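Long-range contacts in 3,4-dihydroxybenzoate decarboxylase (Enterobacter cloacae, PDB 5NY5), which decarboxylates 3,4-dihydroxybenzoate to catechol, and carboxylates catechols in the para position, with a prenylated flavin as cofactor: residues N353-T358 with D406-D411; L395-L400 with T459-T464. All coordinates share one frame; numbering follows the deposited sequence.

Contact 1 (N353-T358 with D406-D411); sequences NVYAHT and DIFDSD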
ATOM      1  N   ASN A 353      13.938 -25.176  14.386  1.00 39.93           N
ATOM      2  CA  ASN A 353      13.139 -26.267  13.850  1.00 40.00           C
ATOM      3  C   ASN A 353      12.252 -25.699  12.754  1.00 39.33           C
ATOM      4  O   ASN A 353      12.162 -24.483  12.572  1.00 46.26           O
ATOM      5  CB  ASN A 353      12.302 -26.939  14.941  1.00 49.72           C
ATOM      6  CG  ASN A 353      12.033 -28.400  14.653  1.00 40.74           C
ATOM      7  OD1 ASN A 353      12.135 -28.852  13.512  1.00 40.79           O
ATOM      8  ND2 ASN A 353      11.684 -29.149  15.689  1.00 41.20           N
ATOM      9  N   VAL A 354      11.593 -26.596  12.030  1.00 39.42           N
ATOM     10  CA  VAL A 354      10.698 -26.212  10.946  1.00 38.90           C
ATOM     11  C   VAL A 354       9.602 -27.262  10.847  1.00 39.10           C
ATOM     12  O   VAL A 354       9.854 -28.458  11.004  1.00 39.73           O
ATOM     13  CB  VAL A 354      11.464 -26.041   9.613  1.00 38.92           C
ATOM     14  CG1 VAL A 354      12.353 -27.241   9.349  1.00 39.71           C
ATOM     15  CG2 VAL A 354      10.505 -25.820   8.451  1.00 38.51           C
ATOM     16  N   TYR A 355       8.377 -26.806  10.605  1.00 38.64           N
ATOM     17  CA  TYR A 355       7.212 -27.676  10.513  1.00 38.85           C
ATOM     18  C   TYR A 355       6.503 -27.393   9.199  1.00 38.52           C
ATOM     19  O   TYR A 355       6.078 -26.261   8.954  1.00 38.52           O
ATOM     20  CB  TYR A 355       6.268 -27.457  11.703  1.00 38.80           C
ATOM     21  CG  TYR A 355       4.996 -28.282  11.686  1.00 39.09           C
ATOM     22  CD1 TYR A 355       4.916 -29.474  10.978  1.00 39.57           C
ATOM     23  CD2 TYR A 355       3.872 -27.864  12.384  1.00 38.99           C
ATOM     24  CE1 TYR A 355       3.757 -30.220  10.962  1.00 39.92           C
ATOM     25  CE2 TYR A 355       2.707 -28.608  12.376  1.00 39.36           C
ATOM     26  CZ  TYR A 355       2.656 -29.785  11.664  1.00 39.81           C
ATOM     27  OH  TYR A 355       1.500 -30.527  11.651  1.00 40.26           O
ATOM     28  N   ALA A 356       6.391 -28.414   8.355  1.00 38.95           N
ATOM     29  CA  ALA A 356       5.550 -28.343   7.163  1.00 38.79           C
ATOM     30  C   ALA A 356       4.131 -28.642   7.618  1.00 38.86           C
ATOM     31  O   ALA A 356       3.678 -29.787   7.610  1.00 39.44           O
ATOM     32  CB  ALA A 356       6.028 -29.317   6.094  1.00 39.37           C
ATOM     33  N   HIS A 357       3.425 -27.586   8.020  1.00 38.34           N
ATOM     34  CA  HIS A 357       2.187 -27.731   8.771  1.00 38.48           C
ATOM     35  C   HIS A 357       1.183 -28.610   8.036  1.00 42.01           C
ATOM     36  O   HIS A 357       1.061 -28.557   6.810  1.00 42.25           O
ATOM     37  CB  HIS A 357       1.579 -26.359   9.045  1.00 37.92           C
ATOM     38  CG  HIS A 357       0.608 -26.347  10.183  1.00 38.14           C
ATOM     39  ND1 HIS A 357      -0.617 -26.972  10.120  1.00 38.55           N
ATOM     40  CD2 HIS A 357       0.684 -25.789  11.412  1.00 38.12           C
ATOM     41  CE1 HIS A 357      -1.255 -26.800  11.264  1.00 38.78           C
ATOM     42  NE2 HIS A 357      -0.487 -26.085  12.064  1.00 38.53           N
ATOM     43  N   THR A 358       0.462 -29.428   8.806  1.00 41.97           N
ATOM     44  CA  THR A 358      -0.502 -30.354   8.229  1.00 39.98           C
ATOM     45  C   THR A 358      -1.679 -29.636   7.587  1.00 39.72           C
ATOM     46  O   THR A 358      -2.360 -30.223   6.740  1.00 40.11           O
ATOM     47  CB  THR A 358      -0.996 -31.331   9.302  1.00 40.68           C
ATOM     48  OG1 THR A 358      -1.901 -32.275   8.718  1.00 41.32           O
ATOM     49  CG2 THR A 358      -1.702 -30.588  10.418  1.00 40.53           C
ATOM     50  N   ASP A 406       5.698 -23.284  20.533  1.00 40.94           N
ATOM     51  CA  ASP A 406       5.570 -24.671  20.087  1.00 41.70           C
ATOM     52  C   ASP A 406       5.017 -24.673  18.669  1.00 41.16           C
ATOM     53  O   ASP A 406       3.820 -24.481  18.455  1.00 43.73           O
ATOM     54  CB  ASP A 406       4.670 -25.451  21.039  1.00 43.98           C
ATOM     55  CG  ASP A 406       4.612 -26.933  20.709  1.00 45.37           C
ATOM     56  OD1 ASP A 406       5.543 -27.439  20.054  1.00 44.91           O
ATOM     57  OD2 ASP A 406       3.635 -27.597  21.113  1.00 51.02           O
ATOM     58  N   ILE A 407       5.890 -24.909  17.687  1.00 39.28           N
ATOM     59  CA  ILE A 407       5.496 -24.783  16.288  1.00 38.77           C
ATOM     60  C   ILE A 407       4.569 -25.889  15.818  1.00 39.00           C
ATOM     61  O   ILE A 407       4.021 -25.792  14.717  1.00 47.09           O
ATOM     62  CB  ILE A 407       6.732 -24.739  15.368  1.00 38.54           C
ATOM     63  CG1 ILE A 407       7.481 -26.071  15.397  1.00 39.09           C
ATOM     64  CG2 ILE A 407       7.648 -23.618  15.785  1.00 38.37           C
ATOM     65  CD1 ILE A 407       8.652 -26.123  14.436  1.00 39.03           C
ATOM     66  N   PHE A 408       4.382 -26.938  16.614  1.00 40.56           N
ATOM     67  CA  PHE A 408       3.443 -28.001  16.284  1.00 41.21           C
ATOM     68  C   PHE A 408       2.081 -27.793  16.930  1.00 43.58           C
ATOM     69  O   PHE A 408       1.161 -28.576  16.674  1.00 43.10           O
ATOM     70  CB  PHE A 408       4.019 -29.360  16.694  1.00 41.41           C
ATOM     71  CG  PHE A 408       5.321 -29.683  16.028  1.00 41.09           C
ATOM     72  CD1 PHE A 408       5.344 -30.283  14.781  1.00 41.10           C
ATOM     73  CD2 PHE A 408       6.524 -29.372  16.638  1.00 42.05           C
ATOM     74  CE1 PHE A 408       6.538 -30.570  14.158  1.00 41.25           C
ATOM     75  CE2 PHE A 408       7.723 -29.659  16.019  1.00 41.67           C
ATOM     76  CZ  PHE A 408       7.729 -30.258  14.777  1.00 41.38           C
ATOM     77  N   ASP A 409       1.932 -26.753  17.745  1.00 40.23           N
ATOM     78  CA  ASP A 409       0.693 -26.440  18.447  1.00 41.16           C
ATOM     79  C   ASP A 409       0.036 -25.261  17.737  1.00 40.15           C
ATOM     80  O   ASP A 409       0.488 -24.118  17.874  1.00 39.59           O
ATOM     81  CB  ASP A 409       0.986 -26.124  19.913  1.00 40.89           C
ATOM     82  CG  ASP A 409      -0.264 -26.014  20.756  1.00 41.48           C
ATOM     83  OD1 ASP A 409      -1.359 -25.810  20.196  1.00 47.05           O
ATOM     84  OD2 ASP A 409      -0.146 -26.123  21.992  1.00 42.10           O
ATOM     85  N   SER A 410      -1.037 -25.538  16.990  1.00 39.89           N
ATOM     86  CA  SER A 410      -1.680 -24.491  16.204  1.00 39.40           C
ATOM     87  C   SER A 410      -2.261 -23.391  17.082  1.00 39.54           C
ATOM     88  O   SER A 410      -2.310 -22.229  16.664  1.00 39.59           O
ATOM     89  CB  SER A 410      -2.768 -25.087  15.319  1.00 39.55           C
ATOM     90  OG  SER A 410      -2.213 -25.973  14.372  1.00 39.42           O
ATOM     91  N   ASP A 411      -2.716 -23.730  18.289  1.00 40.27           N
ATOM     92  CA  ASP A 411      -3.106 -22.694  19.239  1.00 40.55           C
ATOM     93  C   ASP A 411      -1.935 -21.765  19.528  1.00 40.14           C
ATOM     94  O   ASP A 411      -2.081 -20.537  19.521  1.00 39.93           O
ATOM     95  CB  ASP A 411      -3.622 -23.320  20.537  1.00 41.52           C
ATOM     96  CG  ASP A 411      -5.022 -23.888  20.404  1.00 42.09           C
ATOM     97  OD1 ASP A 411      -5.660 -23.679  19.355  1.00 41.76           O
ATOM     98  OD2 ASP A 411      -5.489 -24.539  21.359  1.00 54.04           O
TER
HETATM   99  O   HOH W   1       0.153 -30.410  14.839  1.00 33.94           O
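Y355 CG lies anti to its backbone N (chi1 178°) and F408 CG anti to its own carbonyl carbon (chi1 -59°), and the two rings meet, with F408 CD1 and CE1 3.7 Å from Y355 CG. The rings lie obliquely, their planes 36° apart, with F408 CD1 above the centre of the Y355 ring. H357 CA covers the opposite face over its centre, leaving the phenol between F408 on one face and H357 CA of its own segment on the other. At the edge of the ring, the carbonyl O of I407 comes within 3.1 Å of Y355 CD2, close to the ring plane.

I407 CD1 lies against strand 351-356, 3.8 Å from V354 N and from N353 CB. The amide of N353 approaches the F408 ring at its edge through ND2, which is hydrogen-bonded to S91 O. T358 N donates to Y355 OH over 3.2 Å. A water donates to F408 O at 2.8 Å and is only weakly linked to that hydroxyl.

Farther along, H357 NE2 and S410 OG are hydrogen-bonded edge-on in the imidazole plane, although the position of OG is uncertain. The contact joins strand 351-356 of the C-terminal domain's mixed sheet to the type I turn D406-D409 leading into helix 410-419. D409, the N-cap residue, also forms a salt bridge with R50 of the second subunit. Covered on both faces and bonded at OH, the Y355 ring is probably restricted in rotation, while the less certain H357-S410 pair lies beside D411 of the second subunit.

Contact 2 (L395-L400 with T459-T464); sequences LKNIIL and TIFDCT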
ATOM      1  N   LEU A 395       5.633 -23.909  -1.574  1.00 37.75           N
ATOM      2  CA  LEU A 395       5.172 -23.221  -0.381  1.00 37.53           C
ATOM      3  C   LEU A 395       4.392 -21.969  -0.758  1.00 39.09           C
ATOM      4  O   LEU A 395       4.669 -21.319  -1.768  1.00 40.99           O
ATOM      5  CB  LEU A 395       6.352 -22.840   0.507  1.00 39.25           C
ATOM      6  CG  LEU A 395       6.875 -23.903   1.464  1.00 38.55           C
ATOM      7  CD1 LEU A 395       8.265 -23.536   1.937  1.00 39.18           C
ATOM      8  CD2 LEU A 395       5.926 -24.033   2.641  1.00 41.79           C
ATOM      9  N   LYS A 396       3.407 -21.631   0.069  1.00 36.07           N
ATOM     10  CA  LYS A 396       2.607 -20.431  -0.125  1.00 35.62           C
ATOM     11  C   LYS A 396       2.819 -19.402   0.973  1.00 35.18           C
ATOM     12  O   LYS A 396       3.064 -18.232   0.681  1.00 41.24           O
ATOM     13  CB  LYS A 396       1.118 -20.794  -0.218  1.00 35.75           C
ATOM     14  CG  LYS A 396       0.217 -19.622  -0.554  1.00 35.41           C
ATOM     15  CD  LYS A 396      -1.200 -20.082  -0.774  1.00 35.69           C
ATOM     16  CE  LYS A 396      -2.132 -18.924  -1.056  1.00 35.45           C
ATOM     17  NZ  LYS A 396      -3.540 -19.383  -1.141  1.00 35.82           N
ATOM     18  N   ASN A 397       2.740 -19.806   2.236  1.00 37.93           N
ATOM     19  CA  ASN A 397       2.880 -18.878   3.346  1.00 34.93           C
ATOM     20  C   ASN A 397       3.942 -19.374   4.315  1.00 35.11           C
ATOM     21  O   ASN A 397       4.174 -20.577   4.451  1.00 35.48           O
ATOM     22  CB  ASN A 397       1.551 -18.686   4.081  1.00 35.16           C
ATOM     23  CG  ASN A 397       0.500 -18.031   3.212  1.00 34.77           C
ATOM     24  OD1 ASN A 397       0.801 -17.131   2.432  1.00 48.50           O
ATOM     25  ND2 ASN A 397      -0.738 -18.484   3.337  1.00 35.00           N
ATOM     26  N   ILE A 398       4.589 -18.424   4.981  1.00 35.91           N
ATOM     27  CA  ILE A 398       5.583 -18.699   6.008  1.00 35.62           C
ATOM     28  C   ILE A 398       5.177 -17.956   7.269  1.00 35.41           C
ATOM     29  O   ILE A 398       4.746 -16.800   7.207  1.00 37.47           O
ATOM     30  CB  ILE A 398       6.999 -18.272   5.566  1.00 35.91           C
ATOM     31  CG1 ILE A 398       7.420 -19.018   4.300  1.00 35.96           C
ATOM     32  CG2 ILE A 398       8.002 -18.497   6.682  1.00 36.15           C
ATOM     33  CD1 ILE A 398       7.511 -20.505   4.477  1.00 43.72           C
ATOM     34  N   ILE A 399       5.309 -18.616   8.414  1.00 35.28           N
ATOM     35  CA  ILE A 399       5.142 -17.977   9.710  1.00 35.33           C
ATOM     36  C   ILE A 399       6.440 -18.141  10.482  1.00 35.59           C
ATOM     37  O   ILE A 399       6.952 -19.257  10.616  1.00 35.91           O
ATOM     38  CB  ILE A 399       3.951 -18.565  10.487  1.00 35.57           C
ATOM     39  CG1 ILE A 399       2.651 -18.286   9.733  1.00 35.38           C
ATOM     40  CG2 ILE A 399       3.886 -17.970  11.877  1.00 35.76           C
ATOM     41  CD1 ILE A 399       1.431 -18.895  10.358  1.00 35.72           C
ATOM     42  N   LEU A 400       6.977 -17.028  10.971  1.00 35.53           N
ATOM     43  CA  LEU A 400       8.198 -17.006  11.762  1.00 39.77           C
ATOM     44  C   LEU A 400       7.848 -16.827  13.232  1.00 36.13           C
ATOM     45  O   LEU A 400       7.121 -15.897  13.587  1.00 43.87           O
ATOM     46  CB  LEU A 400       9.114 -15.870  11.304  1.00 37.76           C
ATOM     47  CG  LEU A 400       9.497 -15.799   9.826  1.00 37.34           C
ATOM     48  CD1 LEU A 400       9.982 -14.406   9.476  1.00 35.36           C
ATOM     49  CD2 LEU A 400      10.570 -16.822   9.514  1.00 35.86           C
ATOM     50  N   THR A 459       2.920 -14.980   1.299  1.00 34.06           N
ATOM     51  CA  THR A 459       2.902 -14.064   2.429  1.00 33.89           C
ATOM     52  C   THR A 459       3.832 -14.561   3.522  1.00 34.02           C
ATOM     53  O   THR A 459       3.817 -15.745   3.870  1.00 34.23           O
ATOM     54  CB  THR A 459       1.478 -13.903   2.977  1.00 33.89           C
ATOM     55  OG1 THR A 459       0.594 -13.556   1.906  1.00 33.86           O
ATOM     56  CG2 THR A 459       1.432 -12.807   4.022  1.00 33.82           C
ATOM     57  N   ILE A 460       4.630 -13.651   4.063  1.00 43.18           N
ATOM     58  CA  ILE A 460       5.518 -13.933   5.182  1.00 34.12           C
ATOM     59  C   ILE A 460       4.941 -13.234   6.406  1.00 34.11           C
ATOM     60  O   ILE A 460       4.897 -11.999   6.467  1.00 34.01           O
ATOM     61  CB  ILE A 460       6.953 -13.471   4.899  1.00 34.21           C
ATOM     62  CG1 ILE A 460       7.492 -14.148   3.639  1.00 35.01           C
ATOM     63  CG2 ILE A 460       7.846 -13.757   6.087  1.00 34.47           C
ATOM     64  CD1 ILE A 460       8.871 -13.661   3.208  1.00 34.55           C
ATOM     65  N   PHE A 461       4.489 -14.017   7.379  1.00 34.30           N
ATOM     66  CA  PHE A 461       4.029 -13.495   8.661  1.00 34.45           C
ATOM     67  C   PHE A 461       5.199 -13.548   9.634  1.00 34.68           C
ATOM     68  O   PHE A 461       5.614 -14.633  10.051  1.00 34.89           O
ATOM     69  CB  PHE A 461       2.845 -14.299   9.192  1.00 34.64           C
ATOM     70  CG  PHE A 461       1.627 -14.247   8.320  1.00 34.53           C
ATOM     71  CD1 PHE A 461       0.623 -13.321   8.557  1.00 34.58           C
ATOM     72  CD2 PHE A 461       1.471 -15.137   7.275  1.00 34.47           C
ATOM     73  CE1 PHE A 461      -0.504 -13.281   7.759  1.00 34.55           C
ATOM     74  CE2 PHE A 461       0.345 -15.100   6.475  1.00 34.44           C
ATOM     75  CZ  PHE A 461      -0.642 -14.170   6.719  1.00 34.48           C
ATOM     76  N   ASP A 462       5.733 -12.384   9.993  1.00 34.71           N
ATOM     77  CA  ASP A 462       6.845 -12.307  10.936  1.00 35.01           C
ATOM     78  C   ASP A 462       6.275 -12.122  12.335  1.00 35.33           C
ATOM     79  O   ASP A 462       5.927 -11.011  12.738  1.00 35.43           O
ATOM     80  CB  ASP A 462       7.800 -11.178  10.566  1.00 34.99           C
ATOM     81  CG  ASP A 462       8.942 -11.035  11.554  1.00 35.40           C
ATOM     82  OD1 ASP A 462       9.546  -9.944  11.604  1.00 35.53           O
ATOM     83  OD2 ASP A 462       9.237 -12.005  12.285  1.00 50.77           O
ATOM     84  N   CYS A 463       6.187 -13.219  13.086  1.00 35.59           N
ATOM     85  CA  CYS A 463       5.690 -13.192  14.451  1.00 36.02           C
ATOM     86  C   CYS A 463       6.806 -13.325  15.473  1.00 36.44           C
ATOM     87  O   CYS A 463       6.554 -13.750  16.603  1.00 36.88           O
ATOM     88  CB  CYS A 463       4.653 -14.292  14.661  1.00 36.14           C
ATOM     89  SG  CYS A 463       3.313 -14.218  13.485  1.00 35.77           S
ATOM     90  N   THR A 464       8.032 -12.985  15.093  1.00 36.39           N
ATOM     91  CA  THR A 464       9.149 -12.984  16.021  1.00 36.87           C
ATOM     92  C   THR A 464       9.227 -11.636  16.722  1.00 37.15           C
ATOM     93  O   THR A 464       8.886 -10.598  16.155  1.00 36.91           O
ATOM     94  CB  THR A 464      10.468 -13.281  15.301  1.00 36.84           C
ATOM     95  OG1 THR A 464      10.823 -12.182  14.453  1.00 36.60           O
ATOM     96  CG2 THR A 464      10.335 -14.532  14.458  1.00 36.61           C
TER
HETATM   97  O   HOH W   2      -0.743 -14.857   0.291  1.00 36.80           O
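N397 and T459 begin a run of four parallel beta bridges between strands 397-401 and 455-462, neighbours in the mixed sheet of the C-terminal domain. The ladder rests on backbone bonds that alternate between the strands: I398 N to T459 O, F461 N to I398 O and L400 N to F461 O, all between 2.8 and 3.0 Å and nearly straight. C463 N then donates to L400 O less directly, with an N-H...O angle of 132°. At the other end T459 N is shared. It donates to N397 OD1 in the carbonyl plane over 3.2 Å and, weakly, to K396 O.

Among the side chains, I398, L400, I460 and D462 occupy one face of the sheet. L400 CD1 lies against I460 CG2 and close to D462 OD2, while T464 CG2 fits against L400 CB at 3.6 Å. On the other face I399 CG1 meets F461 CB, and T459 CG2 lies over the rim of the F461 ring, whose edge takes I398 O in its plane.

Helix 380-391 covers the I398 and I460 side and completes a beta-alpha-beta crossover from strand 365-370 to strand 397-401. Helix 410-419 packs on I399 and C463, and F461 touches F461 of the second subunit. Beyond the ladder, D462 CG lies anti to its backbone N (chi1 178°), and OD2 accepts from T464 N, two residues on, an Asx turn. OD2 meets T464 N from above the carboxylate plane and takes T464 OG1 on its syn lone pair at 2.7 Å.

From the N terminus, strand 351-356 opens contact 1 and, after strand 365-370 and helix 380-391, strand 397-401 opens contact 2. The chain then reaches 406-411, where contact 1 closes a loop of 47 intervening residues, and passes through helix 410-419 and strand 427-434 before 459-464 closes contact 2 over 58. The two closures therefore cross. Their centres are 12 Å apart and their nearest atoms about 6 Å, without touching. Contact 1 ties an outermost strand of the five-stranded sheet to the turn that leads into helix 410-419. Contact 2 joins two interior strands, and the helix that starts in contact 1 covers one face of them. Both contacts reach the second subunit.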